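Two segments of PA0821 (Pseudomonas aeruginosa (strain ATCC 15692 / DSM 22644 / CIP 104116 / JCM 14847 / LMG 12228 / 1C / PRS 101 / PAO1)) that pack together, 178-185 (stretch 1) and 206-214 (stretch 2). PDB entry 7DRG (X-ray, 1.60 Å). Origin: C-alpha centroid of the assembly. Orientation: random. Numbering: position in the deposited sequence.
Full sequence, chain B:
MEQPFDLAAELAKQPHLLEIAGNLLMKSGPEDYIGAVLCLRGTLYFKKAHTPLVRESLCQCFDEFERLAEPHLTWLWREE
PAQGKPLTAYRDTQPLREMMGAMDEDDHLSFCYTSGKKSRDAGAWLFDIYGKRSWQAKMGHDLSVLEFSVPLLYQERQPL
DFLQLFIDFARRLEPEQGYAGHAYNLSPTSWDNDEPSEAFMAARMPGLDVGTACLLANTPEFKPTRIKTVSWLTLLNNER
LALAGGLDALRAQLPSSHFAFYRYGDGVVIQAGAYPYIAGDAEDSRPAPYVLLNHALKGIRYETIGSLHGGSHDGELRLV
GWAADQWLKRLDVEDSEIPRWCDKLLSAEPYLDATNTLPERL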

ATOM      1  N   GLY B 178      22.155  15.249   5.206  1.00 17.33           N
ATOM      2  CA  GLY B 178      20.847  15.788   4.892  1.00 18.00           C
ATOM      3  C   GLY B 178      20.353  15.278   3.558  1.00 15.48           C
ATOM      4  O   GLY B 178      21.069  14.593   2.820  1.00 16.94           O
ATOM      5  N   TYR B 179      19.107  15.634   3.258  1.00 15.38           N
ATOM      6  CA  TYR B 179      18.453  15.200   2.026  1.00 16.56           C
ATOM      7  C   TYR B 179      17.219  16.061   1.811  1.00 15.73           C
ATOM      8  O   TYR B 179      16.700  16.680   2.745  1.00 15.98           O
ATOM      9  CB  TYR B 179      18.062  13.709   2.065  1.00 15.95           C
ATOM     10  CG  TYR B 179      17.510  13.282   3.403  1.00 14.96           C
ATOM     11  CD1 TYR B 179      16.172  13.489   3.729  1.00 17.68           C
ATOM     12  CD2 TYR B 179      18.338  12.695   4.355  1.00 14.54           C
ATOM     13  CE1 TYR B 179      15.678  13.122   4.979  1.00 16.50           C
ATOM     14  CE2 TYR B 179      17.854  12.325   5.602  1.00 17.05           C
ATOM     15  CZ  TYR B 179      16.530  12.536   5.906  1.00 17.86           C
ATOM     16  OH  TYR B 179      16.076  12.166   7.147  1.00 18.23           O
ATOM     17  N   ALA B 180      16.734  16.064   0.572  1.00 15.02           N
ATOM     18  CA  ALA B 180      15.501  16.767   0.249  1.00 13.85           C
ATOM     19  C   ALA B 180      14.803  16.052  -0.895  1.00 16.39           C
ATOM     20  O   ALA B 180      15.451  15.460  -1.760  1.00 17.66           O
ATOM     21  CB  ALA B 180      15.749  18.223  -0.148  1.00 14.25           C
ATOM     22  N   GLY B 181      13.479  16.128  -0.894  1.00 15.67           N
ATOM     23  CA  GLY B 181      12.683  15.494  -1.935  1.00 14.23           C
ATOM     24  C   GLY B 181      11.250  15.368  -1.454  1.00 16.25           C
ATOM     25  O   GLY B 181      10.833  16.057  -0.529  1.00 17.16           O
ATOM     26  N   HIS B 182      10.513  14.468  -2.089  1.00 14.99           N
ATOM     27  CA  HIS B 182       9.140  14.224  -1.661  1.00 15.32           C
ATOM     28  C   HIS B 182       9.071  13.643  -0.253  1.00 15.82           C
ATOM     29  O   HIS B 182       9.852  12.760   0.121  1.00 17.22           O
ATOM     30  CB  HIS B 182       8.449  13.272  -2.631  1.00 16.18           C
ATOM     31  CG  HIS B 182       8.190  13.867  -3.978  1.00 17.78           C
ATOM     32  ND1 HIS B 182       9.065  13.719  -5.031  1.00 19.82           N
ATOM     33  CD2 HIS B 182       7.166  14.621  -4.442  1.00 21.07           C
ATOM     34  CE1 HIS B 182       8.584  14.342  -6.092  1.00 23.59           C
ATOM     35  NE2 HIS B 182       7.435  14.902  -5.761  1.00 20.78           N
ATOM     36  N   ALA B 183       8.115  14.143   0.523  1.00 15.99           N
ATOM     37  CA  ALA B 183       7.819  13.612   1.848  1.00 14.11           C
ATOM     38  C   ALA B 183       6.401  14.008   2.216  1.00 16.30           C
ATOM     39  O   ALA B 183       5.831  14.947   1.654  1.00 17.61           O
ATOM     40  CB  ALA B 183       8.794  14.123   2.915  1.00 16.19           C
ATOM     41  N   TYR B 184       5.835  13.275   3.168  1.00 16.96           N
ATOM     42  CA  TYR B 184       4.568  13.656   3.773  1.00 17.38           C
ATOM     43  C   TYR B 184       4.831  14.387   5.077  1.00 17.91           C
ATOM     44  O   TYR B 184       5.468  13.835   5.980  1.00 20.24           O
ATOM     45  CB  TYR B 184       3.675  12.445   4.043  1.00 17.40           C
ATOM     46  CG  TYR B 184       3.005  11.942   2.804  1.00 18.29           C
ATOM     47  CD1 TYR B 184       1.864  12.560   2.307  1.00 17.50           C
ATOM     48  CD2 TYR B 184       3.539  10.879   2.093  1.00 19.67           C
ATOM     49  CE1 TYR B 184       1.264  12.113   1.149  1.00 18.80           C
ATOM     50  CE2 TYR B 184       2.937  10.417   0.937  1.00 19.73           C
ATOM     51  CZ  TYR B 184       1.808  11.044   0.468  1.00 23.29           C
ATOM     52  OH  TYR B 184       1.211  10.602  -0.689  1.00 26.08           O
ATOM     53  N   ASN B 185       4.338  15.618   5.181  1.00 16.48           N
ATOM     54  CA  ASN B 185       4.190  16.224   6.497  1.00 18.80           C
ATOM     55  C   ASN B 185       2.975  15.598   7.158  1.00 20.05           C
ATOM     56  O   ASN B 185       1.929  15.460   6.522  1.00 19.32           O
ATOM     57  CB  ASN B 185       4.005  17.738   6.401  1.00 18.20           C
ATOM     58  CG  ASN B 185       5.292  18.463   6.101  1.00 19.88           C
ATOM     59  OD1 ASN B 185       6.382  17.940   6.342  1.00 19.73           O
ATOM     60  ND2 ASN B 185       5.176  19.684   5.597  1.00 19.00           N
TER
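Stretch 2 (206-214) PGLDVGTAC

Stretch 2 crosses stretch 1 nearly at right angles, the end-to-end directions of the touching parts lying 95° apart, so the backbones meet closely only around His182–Ala183 and Leu208–Asp209. Stretch 1 is extended on both sides of a corner at Gly181; stretch 2 runs as loop, with Leu208 to Val210 extended, before entering a helix at Ala213. One direct hydrogen bond joins the backbones at the crossing: Asp209 N donates to His182 O (2.9 Å, nearly straight at 167°), and Leu208 CA adds a CA-H···O contact to the same oxygen (3.6 Å from His182 O).

Leu208 leaves its backbone sideways, but chi1 near 180° carries its end back to stretch 1, where CD1 lies 3.6 Å from Ala183 CA and 3.7 Å from Tyr184 CD2. Its chi2 of 94° falls between wells. Tyr184, with chi1 m, likewise starts sideways and brings its ring nearer. Asp209, with chi1 t, points toward stretch 1 and places OD2 3.3 Å from Tyr179 CE1. Tyr179 adopts p, its hydroxyl reaching a water (OH to water 1, 2.5 Å) that donates to Asp209 OD2 (2.7 Å). His182, in m, leads away at its end, yet water 2 joins its N (2.9 Å) and ND1 (3.0 Å) to Gly207 O (2.8 Å).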

ATOM      1  N   PRO B 206       9.187   4.786  -4.008  1.00 23.97           N
ATOM      2  CA  PRO B 206      10.566   4.635  -3.518  1.00 18.81           C
ATOM      3  C   PRO B 206      11.309   5.943  -3.348  1.00 19.79           C
ATOM      4  O   PRO B 206      12.306   5.967  -2.615  1.00 22.95           O
ATOM      5  CB  PRO B 206      11.231   3.758  -4.588  1.00 22.72           C
ATOM      6  CG  PRO B 206      10.073   2.999  -5.198  1.00 22.88           C
ATOM      7  CD  PRO B 206       8.950   3.999  -5.230  1.00 27.25           C
ATOM      8  N   GLY B 207      10.879   7.019  -4.010  1.00 20.22           N
ATOM      9  CA  GLY B 207      11.521   8.310  -3.846  1.00 19.61           C
ATOM     10  C   GLY B 207      11.048   9.116  -2.660  1.00 23.23           C
ATOM     11  O   GLY B 207      11.500  10.245  -2.451  1.00 21.86           O
ATOM     12  N   LEU B 208      10.150   8.564  -1.858  1.00 18.90           N
ATOM     13  CA  LEU B 208       9.587   9.279  -0.724  1.00 16.94           C
ATOM     14  C   LEU B 208      10.455   9.083   0.510  1.00 18.40           C
ATOM     15  O   LEU B 208      10.796   7.949   0.855  1.00 21.71           O
ATOM     16  CB  LEU B 208       8.179   8.759  -0.451  1.00 15.97           C
ATOM     17  CG  LEU B 208       7.517   9.436   0.735  1.00 20.14           C
ATOM     18  CD1 LEU B 208       6.683  10.608   0.221  1.00 21.44           C
ATOM     19  CD2 LEU B 208       6.699   8.414   1.520  1.00 22.43           C
ATOM     20  N   ASP B 209      10.785  10.178   1.190  1.00 17.67           N
ATOM     21  CA  ASP B 209      11.400  10.065   2.501  1.00 18.03           C
ATOM     22  C   ASP B 209      10.336   9.787   3.551  1.00 20.89           C
ATOM     23  O   ASP B 209       9.213  10.287   3.465  1.00 25.35           O
ATOM     24  CB  ASP B 209      12.159  11.344   2.869  1.00 19.43           C
ATOM     25  CG  ASP B 209      12.769  11.268   4.253  1.00 23.11           C
ATOM     26  OD1 ASP B 209      13.534  10.310   4.503  1.00 23.80           O
ATOM     27  OD2 ASP B 209      12.485  12.157   5.090  1.00 23.48           O
ATOM     28  N   VAL B 210      10.709   8.997   4.564  1.00 21.29           N
ATOM     29  CA  VAL B 210       9.805   8.562   5.623  1.00 19.18           C
ATOM     30  C   VAL B 210      10.484   8.767   6.969  1.00 21.19           C
ATOM     31  O   VAL B 210      11.704   8.628   7.092  1.00 23.83           O
ATOM     32  CB  VAL B 210       9.409   7.076   5.433  1.00 24.38           C
ATOM     33  CG1 VAL B 210       8.605   6.553   6.612  1.00 39.82           C
ATOM     34  CG2 VAL B 210       8.635   6.907   4.136  1.00 27.17           C
ATOM     35  N   GLY B 211       9.690   9.105   7.979  1.00 21.75           N
ATOM     36  CA  GLY B 211      10.158   9.119   9.353  1.00 24.35           C
ATOM     37  C   GLY B 211      10.289  10.529   9.907  1.00 22.11           C
ATOM     38  O   GLY B 211       9.940  11.523   9.268  1.00 25.57           O
ATOM     39  N   THR B 212      10.795  10.586  11.139  1.00 19.93           N
ATOM     40  CA  THR B 212      10.889  11.820  11.918  1.00 21.02           C
ATOM     41  C   THR B 212      12.353  12.048  12.285  1.00 22.27           C
ATOM     42  O   THR B 212      12.885  11.388  13.182  1.00 22.27           O
ATOM     43  CB  THR B 212      10.009  11.734  13.162  1.00 24.28           C
ATOM     44  OG1 THR B 212       8.666  11.435  12.766  1.00 27.44           O
ATOM     45  CG2 THR B 212      10.023  13.054  13.901  1.00 25.40           C
ATOM     46  N   ALA B 213      13.000  12.994  11.599  1.00 19.80           N
ATOM     47  CA  ALA B 213      14.438  13.175  11.760  1.00 19.49           C
ATOM     48  C   ALA B 213      14.813  13.511  13.199  1.00 21.33           C
ATOM     49  O   ALA B 213      15.842  13.043  13.702  1.00 24.27           O
ATOM     50  CB  ALA B 213      14.933  14.267  10.814  1.00 21.94           C
ATOM     51  N   CYS B 214      13.997  14.313  13.884  1.00 21.78           N
ATOM     52  CA  CYS B 214      14.371  14.694  15.242  1.00 26.66           C
ATOM     53  C   CYS B 214      14.312  13.519  16.214  1.00 26.61           C
ATOM     54  O   CYS B 214      14.988  13.559  17.248  1.00 35.86           O
ATOM     55  CB  CYS B 214      13.500  15.851  15.733  1.00 29.89           C
ATOM     56  SG  CYS B 214      11.764  15.484  15.949  1.00 36.35           S
TER
HETATM   57  O   HOH W   1      13.568  12.223   7.566  1.00 26.19           O
HETATM   58  O   HOH W   2      11.650  12.536  -3.967  1.00 17.99           O
HETATM   59  O   HOH W   3       6.799  10.834   4.126  1.00 24.97           O